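Local structure of putative sulfatase yidJ (Bacteroides fragilis, 2QZU) at residues E101-G106 against L135-K140. The protein probably acts as a metal-dependent arylsulfatase, hydrolysing sulfate esters. Numbering follows the deposited sequence.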
ATOM      1  N   GLU A 101      15.522  10.320 -11.040  1.00  6.48           N
ATOM      2  CA  GLU A 101      16.856   9.749 -10.868  1.00 10.50           C
ATOM      3  C   GLU A 101      17.565   9.609 -12.216  1.00  9.58           C
ATOM      4  O   GLU A 101      18.772   9.820 -12.319  1.00 12.20           O
ATOM      5  CB  GLU A 101      16.765   8.372 -10.194  1.00 11.04           C
ATOM      6  CG  GLU A 101      18.104   7.665 -10.034  1.00 19.13           C
ATOM      7  CD  GLU A 101      17.977   6.303  -9.370  1.00 21.96           C
ATOM      8  OE1 GLU A 101      17.348   5.399  -9.962  1.00 25.62           O
ATOM      9  OE2 GLU A 101      18.507   6.138  -8.251  1.00 37.04           O
ATOM     10  N   THR A 102      16.808   9.258 -13.252  1.00  8.14           N
ATOM     11  CA  THR A 102      17.384   9.076 -14.580  1.00  6.30           C
ATOM     12  C   THR A 102      17.306  10.324 -15.453  1.00  8.39           C
ATOM     13  O   THR A 102      17.966  10.403 -16.489  1.00 11.19           O
ATOM     14  CB  THR A 102      16.690   7.921 -15.322  1.00 10.99           C
ATOM     15  OG1 THR A 102      15.309   8.245 -15.524  1.00  5.82           O
ATOM     16  CG2 THR A 102      16.788   6.636 -14.512  1.00  7.81           C
ATOM     17  N   ALA A 103      16.506  11.295 -15.030  1.00  8.56           N
ATOM     18  CA  ALA A 103      16.328  12.528 -15.789  1.00 11.86           C
ATOM     19  C   ALA A 103      17.623  13.257 -16.148  1.00 13.58           C
ATOM     20  O   ALA A 103      17.778  13.732 -17.270  1.00 13.27           O
ATOM     21  CB  ALA A 103      15.396  13.469 -15.039  1.00 12.06           C
ATOM     22  N   PRO A 104      18.570  13.362 -15.199  1.00 12.05           N
ATOM     23  CA  PRO A 104      19.829  14.055 -15.501  1.00 14.06           C
ATOM     24  C   PRO A 104      20.622  13.409 -16.636  1.00 13.83           C
ATOM     25  O   PRO A 104      21.522  14.028 -17.209  1.00 13.53           O
ATOM     26  CB  PRO A 104      20.585  14.001 -14.174  1.00 12.44           C
ATOM     27  CG  PRO A 104      19.484  13.971 -13.153  1.00 16.20           C
ATOM     28  CD  PRO A 104      18.505  12.997 -13.772  1.00 11.49           C
ATOM     29  N   TYR A 105      20.285  12.168 -16.962  1.00 11.76           N
ATOM     30  CA  TYR A 105      20.986  11.444 -18.017  1.00 11.66           C
ATOM     31  C   TYR A 105      20.223  11.453 -19.338  1.00 12.23           C
ATOM     32  O   TYR A 105      20.616  10.791 -20.298  1.00 12.32           O
ATOM     33  CB  TYR A 105      21.261  10.017 -17.546  1.00 10.64           C
ATOM     34  CG  TYR A 105      22.124  10.003 -16.306  1.00 13.27           C
ATOM     35  CD1 TYR A 105      23.515  10.080 -16.400  1.00 20.54           C
ATOM     36  CD2 TYR A 105      21.547  10.016 -15.036  1.00 15.70           C
ATOM     37  CE1 TYR A 105      24.307  10.177 -15.259  1.00 14.81           C
ATOM     38  CE2 TYR A 105      22.327  10.114 -13.895  1.00 13.30           C
ATOM     39  CZ  TYR A 105      23.704  10.195 -14.010  1.00 19.10           C
ATOM     40  OH  TYR A 105      24.473  10.298 -12.874  1.00 19.29           O
ATOM     41  N   GLY A 106      19.140  12.225 -19.384  1.00 13.26           N
ATOM     42  CA  GLY A 106      18.347  12.326 -20.597  1.00 13.10           C
ATOM     43  C   GLY A 106      17.537  11.089 -20.929  1.00  7.99           C
ATOM     44  O   GLY A 106      17.308  10.775 -22.103  1.00  9.47           O
ATOM     45  N   LEU A 135       6.999   8.199 -20.791  1.00  2.07           N
ATOM     46  CA  LEU A 135       8.160   8.424 -21.643  1.00  3.11           C
ATOM     47  C   LEU A 135       8.740   9.835 -21.502  1.00  6.39           C
ATOM     48  O   LEU A 135       9.554  10.264 -22.322  1.00  6.91           O
ATOM     49  CB  LEU A 135       7.805   8.133 -23.107  1.00  5.50           C
ATOM     50  CG  LEU A 135       7.771   6.641 -23.462  1.00  3.16           C
ATOM     51  CD1 LEU A 135       7.118   6.451 -24.825  1.00  6.64           C
ATOM     52  CD2 LEU A 135       9.196   6.078 -23.453  1.00  4.83           C
ATOM     53  N   ASP A 136       8.326  10.546 -20.455  1.00  5.69           N
ATOM     54  CA  ASP A 136       8.825  11.900 -20.196  1.00  2.49           C
ATOM     55  C   ASP A 136       9.566  11.973 -18.856  1.00  5.13           C
ATOM     56  O   ASP A 136       9.110  11.422 -17.854  1.00  9.09           O
ATOM     57  CB  ASP A 136       7.672  12.910 -20.184  1.00  6.07           C
ATOM     58  CG  ASP A 136       6.947  12.987 -21.515  1.00  8.37           C
ATOM     59  OD1 ASP A 136       7.612  13.188 -22.553  1.00  9.70           O
ATOM     60  OD2 ASP A 136       5.709  12.849 -21.521  1.00  8.92           O
ATOM     61  N   ALA A 137      10.707  12.659 -18.846  1.00  8.29           N
ATOM     62  CA  ALA A 137      11.501  12.821 -17.627  1.00  8.70           C
ATOM     63  C   ALA A 137      10.901  13.917 -16.742  1.00  7.18           C
ATOM     64  O   ALA A 137      10.670  15.037 -17.195  1.00  9.66           O
ATOM     65  CB  ALA A 137      12.945  13.177 -17.990  1.00  9.71           C
ATOM     66  N   PRO A 138      10.635  13.610 -15.464  1.00  6.69           N
ATOM     67  CA  PRO A 138      10.062  14.640 -14.592  1.00  9.19           C
ATOM     68  C   PRO A 138      11.076  15.754 -14.313  1.00  9.21           C
ATOM     69  O   PRO A 138      12.284  15.521 -14.340  1.00  8.07           O
ATOM     70  CB  PRO A 138       9.711  13.865 -13.317  1.00 10.74           C
ATOM     71  CG  PRO A 138       9.548  12.437 -13.794  1.00  9.13           C
ATOM     72  CD  PRO A 138      10.681  12.304 -14.782  1.00  5.28           C
ATOM     73  N   TYR A 139      10.584  16.962 -14.057  1.00  8.67           N
ATOM     74  CA  TYR A 139      11.459  18.090 -13.745  1.00 10.94           C
ATOM     75  C   TYR A 139      10.790  18.962 -12.675  1.00 10.88           C
ATOM     76  O   TYR A 139       9.568  18.974 -12.554  1.00  8.77           O
ATOM     77  CB  TYR A 139      11.769  18.896 -15.015  1.00 12.23           C
ATOM     78  CG  TYR A 139      10.622  19.718 -15.552  1.00  9.84           C
ATOM     79  CD1 TYR A 139      10.316  20.961 -14.999  1.00 15.59           C
ATOM     80  CD2 TYR A 139       9.847  19.258 -16.617  1.00  7.95           C
ATOM     81  CE1 TYR A 139       9.272  21.727 -15.490  1.00 19.83           C
ATOM     82  CE2 TYR A 139       8.792  20.021 -17.116  1.00 17.03           C
ATOM     83  CZ  TYR A 139       8.515  21.254 -16.545  1.00 17.98           C
ATOM     84  OH  TYR A 139       7.476  22.018 -17.019  1.00 17.56           O
ATOM     85  N   LYS A 140      11.596  19.672 -11.890  1.00  8.40           N
ATOM     86  CA  LYS A 140      11.075  20.515 -10.813  1.00 10.42           C
ATOM     87  C   LYS A 140      10.509  21.857 -11.278  1.00 11.53           C
ATOM     88  O   LYS A 140      11.031  22.467 -12.211  1.00 17.57           O
ATOM     89  CB  LYS A 140      12.177  20.772  -9.779  1.00 11.47           C
ATOM     90  CG  LYS A 140      12.696  19.528  -9.081  1.00 18.13           C
ATOM     91  CD  LYS A 140      13.694  19.894  -7.992  1.00 24.34           C
ATOM     92  CE  LYS A 140      14.170  18.665  -7.235  1.00 34.43           C
ATOM     93  NZ  LYS A 140      15.100  19.032  -6.129  1.00 44.48           N
TER
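Ala103 and Ala137 meet methyl to methyl, CB of Ala103 lying 3.8 Å from CB of Ala137, and this pair forms the tight part of the contact. Both CB atoms point at the opposing segment, and the two CA atoms are 5.2 Å apart, a spacing that small side chains permit. The methyl of Ala103 also sits 3.8 Å from the carbonyl O of Pro138, whereas the ring of that proline stays farther off. Away from this spot the segments diverge: the CB of Pro104 points away from 135-140, and both segments run out to solvent, at Pro104 to Gly106 and at Tyr139 and Lys140. Only 98 Å² is buried in all, summed over both segments. Ala103 is presented by a short 3-10 turn, closed by Tyr105 N to Thr102 O at 3.0 Å and Gly106 N to Ala103 O at 2.9 Å. From Asp136 on the facing segment is extended. The contact thus joins the loop before helix 116-122 to the one following strand 126-130. With no hydrogen bond across it, the methyl contact gives shape fit but little directional hold, so the segments' positions probably depend on hydrogen bonds such as Thr102 N to Asn99 OD1 and Ala137 N to Glu108 OE1.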